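Local structure of UDP-glucose 6-dehydrogenase (Pyrobaculum islandicum, 3VTF) at residues Gly340-Pro345 against Pro374-Lys379; Val336-Leu341 against Val356-Leu361; Ala276-Gly281 against Ile405-Trp410. The protein probably catalyses the NAD+-dependent oxidation of UDP-alpha-D-glucose to UDP-alpha-D-glucuronate, using two NAD+ and one water per substrate. All blocks are in the same frame, centred on the assembly; numbering follows the deposited sequence.

Contact 1: residues Gly340-Pro345 against Pro374-Lys379; sequences GLAFKP and PMAMEK. With UPG (uridine-5'-diphosphate-glucose), chain B.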
loop_
_atom_site.group_PDB
_atom_site.type_symbol
_atom_site.label_atom_id
_atom_site.label_comp_id
_atom_site.label_asym_id
_atom_site.label_seq_id
_atom_site.Cartn_x
_atom_site.Cartn_y
_atom_site.Cartn_z
ATOM N N GLY A 340 -5.210 -20.061 19.214
ATOM C CA GLY A 340 -5.761 -18.752 18.832
ATOM C C GLY A 340 -7.038 -18.964 17.982
ATOM O O GLY A 340 -6.987 -19.635 16.964
ATOM N N LEU A 341 -8.181 -18.438 18.452
ATOM C CA LEU A 341 -9.415 -18.565 17.747
ATOM C C LEU A 341 -10.005 -17.170 17.526
ATOM O O LEU A 341 -10.780 -16.995 16.601
ATOM C CB LEU A 341 -10.400 -19.390 18.576
ATOM C CG LEU A 341 -9.985 -20.839 18.778
ATOM C CD1 LEU A 341 -10.871 -21.545 19.800
ATOM C CD2 LEU A 341 -9.957 -21.633 17.468
ATOM N N ALA A 342 -9.759 -16.217 18.441
ATOM C CA ALA A 342 -10.189 -14.824 18.206
ATOM C C ALA A 342 -9.576 -14.335 16.887
ATOM O O ALA A 342 -8.473 -14.742 16.537
ATOM C CB ALA A 342 -9.733 -13.908 19.329
ATOM N N PHE A 343 -10.232 -13.424 16.178
ATOM C CA PHE A 343 -9.759 -13.029 14.837
ATOM C C PHE A 343 -8.522 -12.140 14.904
ATOM O O PHE A 343 -7.774 -12.009 13.929
ATOM C CB PHE A 343 -10.889 -12.319 14.047
ATOM C CG PHE A 343 -11.012 -10.832 14.278
ATOM C CD1 PHE A 343 -10.416 -9.947 13.431
ATOM C CD2 PHE A 343 -11.831 -10.350 15.260
ATOM C CE1 PHE A 343 -10.594 -8.578 13.555
ATOM C CE2 PHE A 343 -12.016 -8.987 15.425
ATOM C CZ PHE A 343 -11.407 -8.091 14.577
ATOM N N LYS A 344 -8.300 -11.563 16.076
ATOM C CA LYS A 344 -7.026 -10.949 16.411
ATOM C C LYS A 344 -6.888 -10.921 17.940
ATOM O O LYS A 344 -7.862 -11.282 18.648
ATOM C CB LYS A 344 -6.948 -9.542 15.898
ATOM C CG LYS A 344 -8.080 -8.658 16.440
ATOM C CD LYS A 344 -7.777 -7.287 15.939
ATOM C CE LYS A 344 -8.498 -6.292 16.805
ATOM N NZ LYS A 344 -8.289 -4.972 16.158
ATOM N N PRO A 345 -5.680 -10.534 18.466
ATOM C CA PRO A 345 -5.499 -10.548 19.915
ATOM C C PRO A 345 -6.387 -9.528 20.648
ATOM O O PRO A 345 -6.747 -8.473 20.110
ATOM C CB PRO A 345 -4.013 -10.125 20.097
ATOM C CG PRO A 345 -3.338 -10.552 18.806
ATOM C CD PRO A 345 -4.398 -10.168 17.780
ATOM N N PRO A 374 -7.215 -17.423 24.821
ATOM C CA PRO A 374 -7.435 -16.910 26.180
ATOM C C PRO A 374 -8.832 -16.316 26.421
ATOM O O PRO A 374 -9.229 -16.214 27.590
ATOM C CB PRO A 374 -6.396 -15.774 26.299
ATOM C CG PRO A 374 -5.287 -16.196 25.297
ATOM C CD PRO A 374 -6.153 -16.682 24.121
ATOM N N MET A 375 -9.543 -15.840 25.380
ATOM C CA MET A 375 -10.878 -15.266 25.593
ATOM C C MET A 375 -11.998 -15.872 24.754
ATOM O O MET A 375 -13.136 -15.892 25.174
ATOM C CB MET A 375 -10.872 -13.779 25.379
ATOM C CG MET A 375 -9.984 -13.037 26.346
ATOM S SD MET A 375 -10.109 -11.300 25.932
ATOM C CE MET A 375 -11.756 -10.965 26.635
ATOM N N ALA A 376 -11.715 -16.369 23.561
ATOM C CA ALA A 376 -12.817 -16.545 22.592
ATOM C C ALA A 376 -13.407 -17.941 22.585
ATOM O O ALA A 376 -14.102 -18.309 21.648
ATOM C CB ALA A 376 -12.293 -16.157 21.164
ATOM N N MET A 377 -13.140 -18.763 23.605
ATOM C CA MET A 377 -13.463 -20.194 23.415
ATOM C C MET A 377 -14.958 -20.407 23.495
ATOM O O MET A 377 -15.493 -21.282 22.836
ATOM C CB MET A 377 -12.715 -21.094 24.408
ATOM C CG MET A 377 -11.215 -21.201 24.075
ATOM S SD MET A 377 -10.303 -22.412 25.102
ATOM C CE MET A 377 -10.939 -23.782 24.270
ATOM N N GLU A 378 -15.633 -19.588 24.273
ATOM C CA GLU A 378 -17.105 -19.734 24.405
ATOM C C GLU A 378 -17.731 -19.351 23.075
ATOM O O GLU A 378 -18.537 -20.107 22.493
ATOM C CB GLU A 378 -17.685 -18.876 25.558
ATOM C CG GLU A 378 -17.808 -19.637 26.897
ATOM C CD GLU A 378 -18.063 -21.187 26.817
ATOM O OE1 GLU A 378 -19.223 -21.646 26.622
ATOM O OE2 GLU A 378 -17.093 -21.984 27.000
ATOM N N LYS A 379 -17.286 -18.217 22.536
ATOM C CA LYS A 379 -17.802 -17.800 21.215
ATOM C C LYS A 379 -17.461 -18.826 20.139
ATOM O O LYS A 379 -18.279 -19.131 19.304
ATOM C CB LYS A 379 -17.337 -16.384 20.874
ATOM C CG LYS A 379 -18.039 -15.352 21.743
ATOM C CD LYS A 379 -17.896 -13.965 21.175
ATOM C CE LYS A 379 -19.218 -13.236 21.305
ATOM N NZ LYS A 379 -19.203 -12.668 22.654
HETATM N N1 UPG B . -3.963 -8.458 10.274
HETATM C C2 UPG B . -2.924 -9.156 9.589
HETATM N N3 UPG B . -1.752 -8.547 9.400
HETATM C C4 UPG B . -1.581 -7.231 9.799
HETATM C C5 UPG B . -2.609 -6.479 10.467
HETATM C C6 UPG B . -3.836 -7.150 10.646
HETATM O O2 UPG B . -3.077 -10.352 9.182
HETATM O O4 UPG B . -0.461 -6.671 9.550
HETATM C C1C UPG B . -5.233 -9.208 10.410
HETATM C C2C UPG B . -5.664 -9.231 11.864
HETATM O O2C UPG B . -5.139 -10.355 12.567
HETATM C C3C UPG B . -7.201 -9.323 11.745
HETATM C C4C UPG B . -7.524 -8.551 10.465
HETATM O O4C UPG B . -6.253 -8.387 9.798
HETATM O O3C UPG B . -7.574 -10.698 11.460
HETATM C C5C UPG B . -8.124 -7.148 10.724
HETATM O O5C UPG B . -7.377 -6.549 11.790
HETATM P PA UPG B . -7.803 -5.011 12.336
HETATM O O1A UPG B . -7.617 -3.956 11.197
HETATM O O2A UPG B . -7.201 -4.827 13.752
HETATM O O3A UPG B . -9.330 -5.324 12.740
HETATM P PB UPG B . -10.711 -4.449 12.591
HETATM O O1B UPG B . -11.235 -4.202 13.982
HETATM O O2B UPG B . -11.440 -5.485 11.699
HETATM O O3B UPG B . -10.433 -3.004 11.976
HETATM C "C1'" UPG B . -10.651 -2.742 10.556
HETATM C "C2'" UPG B . -9.886 -1.480 10.219
HETATM C "C3'" UPG B . -10.611 -0.287 10.887
HETATM C "C4'" UPG B . -12.073 -0.285 10.381
HETATM C "C5'" UPG B . -12.770 -1.599 10.914
HETATM C "C6'" UPG B . -14.236 -1.825 10.482
HETATM O "O2'" UPG B . -8.616 -1.773 10.923
HETATM O "O3'" UPG B . -9.928 0.886 10.493
HETATM O "O4'" UPG B . -12.734 0.833 11.013
HETATM O "O5'" UPG B . -12.034 -2.645 10.218
HETATM O "O6'" UPG B . -14.469 -1.199 9.197
#

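Contact 2: residues Val336-Leu341 against Val356-Leu361; sequences VGVLGL and VEVARL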
loop_
_atom_site.group_PDB
_atom_site.type_symbol
_atom_site.label_atom_id
_atom_site.label_comp_id
_atom_site.label_asym_id
_atom_site.label_seq_id
_atom_site.Cartn_x
_atom_site.Cartn_y
_atom_site.Cartn_z
ATOM N N VAL A 336 -3.736 -32.639 16.653
ATOM C CA VAL A 336 -3.236 -31.304 16.162
ATOM C C VAL A 336 -3.939 -30.173 16.898
ATOM O O VAL A 336 -5.132 -30.249 17.129
ATOM C CB VAL A 336 -3.515 -31.156 14.642
ATOM C CG1 VAL A 336 -3.116 -29.764 14.196
ATOM C CG2 VAL A 336 -2.834 -32.311 13.835
ATOM N N GLY A 337 -3.189 -29.161 17.328
ATOM C CA GLY A 337 -3.766 -28.037 18.035
ATOM C C GLY A 337 -3.855 -26.757 17.205
ATOM O O GLY A 337 -3.040 -26.506 16.281
ATOM N N VAL A 338 -4.779 -25.885 17.597
ATOM C CA VAL A 338 -4.788 -24.561 17.060
ATOM C C VAL A 338 -4.693 -23.655 18.238
ATOM O O VAL A 338 -5.604 -23.643 19.067
ATOM C CB VAL A 338 -6.097 -24.265 16.271
ATOM C CG1 VAL A 338 -6.152 -22.806 15.817
ATOM C CG2 VAL A 338 -6.290 -25.286 15.177
ATOM N N LEU A 339 -3.647 -22.820 18.256
ATOM C CA LEU A 339 -3.455 -21.764 19.221
ATOM C C LEU A 339 -4.029 -20.465 18.704
ATOM O O LEU A 339 -3.400 -19.822 17.847
ATOM C CB LEU A 339 -1.971 -21.552 19.603
ATOM C CG LEU A 339 -1.381 -22.682 20.481
ATOM C CD1 LEU A 339 0.149 -22.532 20.674
ATOM C CD2 LEU A 339 -2.139 -22.733 21.816
ATOM N N GLY A 340 -5.210 -20.061 19.214
ATOM C CA GLY A 340 -5.761 -18.752 18.832
ATOM C C GLY A 340 -7.038 -18.964 17.982
ATOM O O GLY A 340 -6.987 -19.635 16.964
ATOM N N LEU A 341 -8.181 -18.438 18.452
ATOM C CA LEU A 341 -9.415 -18.565 17.747
ATOM C C LEU A 341 -10.005 -17.170 17.526
ATOM O O LEU A 341 -10.780 -16.995 16.601
ATOM C CB LEU A 341 -10.400 -19.390 18.576
ATOM C CG LEU A 341 -9.985 -20.839 18.778
ATOM C CD1 LEU A 341 -10.871 -21.545 19.800
ATOM C CD2 LEU A 341 -9.957 -21.633 17.468
ATOM N N VAL A 356 -10.511 -20.469 13.456
ATOM C CA VAL A 356 -11.752 -21.328 13.233
ATOM C C VAL A 356 -11.658 -22.001 11.879
ATOM O O VAL A 356 -11.919 -23.235 11.756
ATOM C CB VAL A 356 -13.070 -20.486 13.412
ATOM C CG1 VAL A 356 -14.306 -21.279 13.035
ATOM C CG2 VAL A 356 -13.172 -19.977 14.868
ATOM N N GLU A 357 -11.278 -21.235 10.862
ATOM C CA GLU A 357 -11.153 -21.763 9.482
ATOM C C GLU A 357 -10.122 -22.876 9.444
ATOM O O GLU A 357 -10.351 -23.908 8.779
ATOM C CB GLU A 357 -10.627 -20.734 8.447
ATOM C CG GLU A 357 -11.685 -20.035 7.631
ATOM C CD GLU A 357 -12.788 -20.941 7.169
ATOM O OE1 GLU A 357 -12.550 -21.730 6.217
ATOM O OE2 GLU A 357 -13.884 -20.858 7.779
ATOM N N VAL A 358 -8.959 -22.627 10.078
ATOM C CA VAL A 358 -7.919 -23.688 10.163
ATOM C C VAL A 358 -8.463 -24.944 10.918
ATOM O O VAL A 358 -8.240 -26.051 10.451
ATOM C CB VAL A 358 -6.598 -23.152 10.756
ATOM C CG1 VAL A 358 -5.685 -24.312 11.132
ATOM C CG2 VAL A 358 -5.922 -22.260 9.684
ATOM N N ALA A 359 -9.171 -24.762 12.032
ATOM C CA ALA A 359 -9.773 -25.910 12.776
ATOM C C ALA A 359 -10.674 -26.710 11.817
ATOM O O ALA A 359 -10.533 -27.940 11.691
ATOM C CB ALA A 359 -10.552 -25.437 14.022
ATOM N N ARG A 360 -11.529 -26.010 11.074
ATOM C CA ARG A 360 -12.410 -26.699 10.099
ATOM C C ARG A 360 -11.649 -27.435 9.040
ATOM O O ARG A 360 -11.909 -28.633 8.748
ATOM C CB ARG A 360 -13.343 -25.719 9.408
ATOM C CG ARG A 360 -14.407 -25.116 10.297
ATOM C CD ARG A 360 -15.424 -24.422 9.360
ATOM N NE ARG A 360 -16.363 -23.565 10.099
ATOM C CZ ARG A 360 -16.288 -22.228 10.148
ATOM N NH1 ARG A 360 -15.331 -21.549 9.499
ATOM N NH2 ARG A 360 -17.151 -21.551 10.868
ATOM N N LEU A 361 -10.649 -26.779 8.465
ATOM C CA LEU A 361 -9.832 -27.524 7.494
ATOM C C LEU A 361 -9.178 -28.767 8.108
ATOM O O LEU A 361 -9.001 -29.802 7.450
ATOM C CB LEU A 361 -8.713 -26.642 6.826
ATOM C CG LEU A 361 -9.297 -25.454 5.995
ATOM C CD1 LEU A 361 -8.245 -24.323 5.742
ATOM C CD2 LEU A 361 -9.849 -25.971 4.688
#

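Contact 3: residues Ala276-Gly281 against Ile405-Trp410; sequences AGLGFG and IIATAW. With UPG (uridine-5'-diphosphate-glucose), chain B.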
loop_
_atom_site.group_PDB
_atom_site.type_symbol
_atom_site.label_atom_id
_atom_site.label_comp_id
_atom_site.label_asym_id
_atom_site.label_seq_id
_atom_site.Cartn_x
_atom_site.Cartn_y
_atom_site.Cartn_z
ATOM N N ALA A 276 2.602 -10.365 7.517
ATOM C CA ALA A 276 2.329 -11.561 6.741
ATOM C C ALA A 276 1.884 -12.639 7.720
ATOM O O ALA A 276 2.194 -12.587 8.906
ATOM C CB ALA A 276 3.636 -11.983 6.073
ATOM N N GLY A 277 1.127 -13.603 7.238
ATOM C CA GLY A 277 0.660 -14.732 8.068
ATOM C C GLY A 277 -0.611 -15.322 7.504
ATOM O O GLY A 277 -0.744 -15.458 6.286
ATOM N N LEU A 278 -1.508 -15.743 8.397
ATOM C CA LEU A 278 -2.698 -16.467 7.956
ATOM C C LEU A 278 -3.717 -15.625 7.232
ATOM O O LEU A 278 -4.690 -16.174 6.688
ATOM C CB LEU A 278 -3.402 -17.106 9.155
ATOM C CG LEU A 278 -2.776 -18.313 9.808
ATOM C CD1 LEU A 278 -3.823 -18.791 10.839
ATOM C CD2 LEU A 278 -2.706 -19.371 8.727
ATOM N N GLY A 279 -3.517 -14.316 7.241
ATOM C CA GLY A 279 -4.399 -13.368 6.498
ATOM C C GLY A 279 -5.341 -12.627 7.410
ATOM O O GLY A 279 -5.252 -12.769 8.660
ATOM N N PHE A 280 -6.322 -11.919 6.835
ATOM C CA PHE A 280 -7.223 -11.104 7.734
ATOM C C PHE A 280 -8.534 -11.826 7.938
ATOM O O PHE A 280 -9.081 -12.438 6.979
ATOM C CB PHE A 280 -7.426 -9.691 7.122
ATOM C CG PHE A 280 -7.680 -9.714 5.591
ATOM C CD1 PHE A 280 -8.985 -9.845 5.098
ATOM C CD2 PHE A 280 -6.648 -9.577 4.675
ATOM C CE1 PHE A 280 -9.272 -9.878 3.758
ATOM C CE2 PHE A 280 -6.894 -9.606 3.301
ATOM C CZ PHE A 280 -8.237 -9.779 2.824
ATOM N N GLY A 281 -9.074 -11.753 9.181
ATOM C CA GLY A 281 -10.407 -12.226 9.439
ATOM C C GLY A 281 -11.219 -11.049 10.025
ATOM O O GLY A 281 -10.947 -9.858 9.714
ATOM N N ILE A 405 -0.792 -25.217 14.913
ATOM C CA ILE A 405 -0.803 -24.035 14.045
ATOM C C ILE A 405 -1.161 -22.899 14.940
ATOM O O ILE A 405 -2.198 -22.975 15.654
ATOM C CB ILE A 405 -1.885 -24.171 12.913
ATOM C CG1 ILE A 405 -1.466 -25.240 11.905
ATOM C CG2 ILE A 405 -2.061 -22.825 12.208
ATOM C CD1 ILE A 405 -2.527 -25.710 10.864
ATOM N N ILE A 406 -0.314 -21.883 14.924
ATOM C CA ILE A 406 -0.493 -20.674 15.698
ATOM C C ILE A 406 -1.314 -19.714 14.827
ATOM O O ILE A 406 -0.822 -19.297 13.790
ATOM C CB ILE A 406 0.852 -20.022 16.037
ATOM C CG1 ILE A 406 1.799 -21.026 16.823
ATOM C CG2 ILE A 406 0.626 -18.709 16.839
ATOM C CD1 ILE A 406 3.160 -20.348 17.173
ATOM N N ALA A 407 -2.532 -19.362 15.263
ATOM C CA ALA A 407 -3.451 -18.588 14.422
ATOM C C ALA A 407 -3.781 -17.202 14.962
ATOM O O ALA A 407 -4.251 -16.348 14.213
ATOM C CB ALA A 407 -4.761 -19.427 14.165
ATOM N N THR A 408 -3.441 -16.902 16.230
ATOM C CA THR A 408 -3.578 -15.547 16.752
ATOM C C THR A 408 -2.417 -15.323 17.744
ATOM O O THR A 408 -2.154 -16.156 18.567
ATOM C CB THR A 408 -4.859 -15.422 17.590
ATOM O OG1 THR A 408 -5.976 -15.943 16.873
ATOM C CG2 THR A 408 -5.152 -13.938 17.983
ATOM N N ALA A 409 -1.667 -14.272 17.559
ATOM C CA ALA A 409 -0.453 -14.044 18.375
ATOM C C ALA A 409 -0.871 -13.418 19.712
ATOM O O ALA A 409 -0.601 -12.274 19.952
ATOM C CB ALA A 409 0.499 -13.114 17.645
ATOM N N TRP A 410 -1.574 -14.179 20.562
ATOM C CA TRP A 410 -1.859 -13.693 21.948
ATOM C C TRP A 410 -0.473 -13.531 22.634
ATOM O O TRP A 410 0.328 -14.443 22.503
ATOM C CB TRP A 410 -2.673 -14.738 22.685
ATOM C CG TRP A 410 -4.113 -14.671 22.281
ATOM C CD1 TRP A 410 -4.793 -15.413 21.308
ATOM C CD2 TRP A 410 -5.106 -13.764 22.868
ATOM N NE1 TRP A 410 -6.095 -15.021 21.238
ATOM C CE2 TRP A 410 -6.344 -14.015 22.170
ATOM C CE3 TRP A 410 -5.073 -12.819 23.906
ATOM C CZ2 TRP A 410 -7.529 -13.330 22.502
ATOM C CZ3 TRP A 410 -6.260 -12.146 24.251
ATOM C CH2 TRP A 410 -7.461 -12.403 23.559
HETATM N N1 UPG B . -3.963 -8.458 10.274
HETATM C C2 UPG B . -2.924 -9.156 9.589
HETATM N N3 UPG B . -1.752 -8.547 9.400
HETATM C C4 UPG B . -1.581 -7.231 9.799
HETATM C C5 UPG B . -2.609 -6.479 10.467
HETATM C C6 UPG B . -3.836 -7.150 10.646
HETATM O O2 UPG B . -3.077 -10.352 9.182
HETATM O O4 UPG B . -0.461 -6.671 9.550
HETATM C C1C UPG B . -5.233 -9.208 10.410
HETATM C C2C UPG B . -5.664 -9.231 11.864
HETATM O O2C UPG B . -5.139 -10.355 12.567
HETATM C C3C UPG B . -7.201 -9.323 11.745
HETATM C C4C UPG B . -7.524 -8.551 10.465
HETATM O O4C UPG B . -6.253 -8.387 9.798
HETATM O O3C UPG B . -7.574 -10.698 11.460
HETATM C C5C UPG B . -8.124 -7.148 10.724
HETATM O O5C UPG B . -7.377 -6.549 11.790
HETATM P PA UPG B . -7.803 -5.011 12.336
HETATM O O1A UPG B . -7.617 -3.956 11.197
HETATM O O2A UPG B . -7.201 -4.827 13.752
HETATM O O3A UPG B . -9.330 -5.324 12.740
HETATM P PB UPG B . -10.711 -4.449 12.591
HETATM O O1B UPG B . -11.235 -4.202 13.982
HETATM O O2B UPG B . -11.440 -5.485 11.699
HETATM O O3B UPG B . -10.433 -3.004 11.976
HETATM C "C1'" UPG B . -10.651 -2.742 10.556
HETATM C "C2'" UPG B . -9.886 -1.480 10.219
HETATM C "C3'" UPG B . -10.611 -0.287 10.887
HETATM C "C4'" UPG B . -12.073 -0.285 10.381
HETATM C "C5'" UPG B . -12.770 -1.599 10.914
HETATM C "C6'" UPG B . -14.236 -1.825 10.482
HETATM O "O2'" UPG B . -8.616 -1.773 10.923
HETATM O "O3'" UPG B . -9.928 0.886 10.493
HETATM O "O4'" UPG B . -12.734 0.833 11.013
HETATM O "O5'" UPG B . -12.034 -2.645 10.218
HETATM O "O6'" UPG B . -14.469 -1.199 9.197
#

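Contact 1: residues Gly340-Pro345 against Pro374-Lys379
A342 and A376 meet methyl to methyl, with A342 CB 3.9 Å from A376 CB. The A376 methyl points toward the other segment and also touches its backbone, with A376 CB 3.7 Å from A342 N. Beside this pair, L341 CD1 lies 4.3 Å from M377 CG, so one leucine branch rests on the stem of the methionine chain. All four residues are buried, and the side chains that meet across the two segments are all apolar.

Four backbone N-H groups are served by D373, just before P374. Its OD1 is hydrogen-bonded to L341 N and A342 N, and its OD2 to M375 N and A376 N. One carboxylate thus ties both segments together. A376 takes the N-cap position of helix 377-384.

Further along, the 340-345 segment turns to the substrate. F343 O accepts a hydrogen bond of 2.8 Å from the ribose hydroxyl O3C of UPG and a weak one from O2C. K344 NZ donates to the alpha-phosphate oxygen O2A of UPG at 2.6 Å, and is also hydrogen-bonded to E179 O. The lysine CG sits between its own backbone N and carbonyl carbon (chi1 58°). The chain is extended beyond CG, which carries the ammonium to the phosphate. On the way, K344 CG lies 3.7 Å above the F343 ring, over its centre. The diphosphate bridge oxygen O3A lies in the plane of that ring, at its edge.

The two segments follow the C-terminal ends of neighbouring parallel strands, 335-339 and 368-372. This is the usual place for ligand-binding loops in a Rossmann-like alpha/beta domain. Here the first loop supplies F343 and K344 to the UDP-glucose site.

Contact 2: residues Val336-Leu341 against Val356-Leu361
V356 touches L341 with one methyl and R360 with the other. In the model, V356 CG1 lies 3.4 Å above one face of the R360 guanidinium, offset toward the rim. The carboxylate carbon of E357 is modelled in the guanidinium plane, at its edge. The model spaces those charged groups too tightly, so the exact place of the guanidinium and the details of that pair are doubtful.

V356 CG1 is anti to the backbone N (chi1 173°). This turns V356 CG2 to the strand side, 4.2 Å from L341 O and 4.5 Å from L341 CD2. The second patch is centred on V338, which points at the helix. V338 CG2 lies 4.2 Å from V358 CG1, and also 4.3 Å from A359 CA and 4.4 Å from A359 CB. The small alanine lets this valine approach the helix backbone.

S353 OG is hydrogen-bonded to both L341 O and V356 N, and so links the loop after the strand to the first turn of the helix. V358 also packs on P317 and V321 of helix 304-328. The contact is the strand-to-helix packing of a beta-alpha-beta crossover, formed by strand 335-339, helix 354-364 and strand 368-372.

Contact 3: residues Ala276-Gly281 against Ile405-Trp410
L278 and A407 approach each other with CA atoms 6.8 Å apart, where a glycine-rich loop passes the end of strand 403-406. L278 does the touching with one branch. L278 CD1 lies 3.5 Å from A407 CB and 3.6 Å from A407 CA, so it presses on both the methyl and the backbone. L278 CD1 is also 4.2 Å from I406 O. L278 CG is anti to the carbonyl carbon (chi1 -73°), and the side chain extends toward the strand.

G277 and G279 flank L278, both with positive phi. Beyond them the loop reaches the nucleotide. G281 N donates to UPG O3C over 2.9 Å, and the bond is nearly straight at 176°. F280 CB packs 3.2 Å from UPG O4C, the ribose ring oxygen.

R427, a UDP-glucose-binding residue, joins the two segments by a polar route. Its NE is hydrogen-bonded to A407 O and its NH2 to G279 O. The L278 side chain also touches R427.

L278 has a backbone hydrogen bond to G426, just after strand 422-425, and packs on A320 of helix 304-328. F280 is set between that helix and helix 221-251. I405 pairs with strand 335-339 and its side chain reaches V321 of helix 304-328, while I406 pairs with strand 422-425.

In the fold
The centres of the three contacts lie 10 to 12 Å apart. Contacts 1 and 2 share G340 and L341 at the end of strand 335-339. Contact 2 packs that strand on helix 354-364, and contact 1 continues into the next loop. Contact 3 starts earlier in the chain, at 276-281, and ends after both, at 405-410. Strands 335-339 and 403-406 are neighbours in the parallel sheet, paired by G337 with I405, and L339 O lies 2.8 Å from A407 N. A probable hydrogen bond between A342 O and T408 OG1 links contacts 1 and 3. Both contacts touch UPG, so the central and UDP-binding regions meet around the substrate.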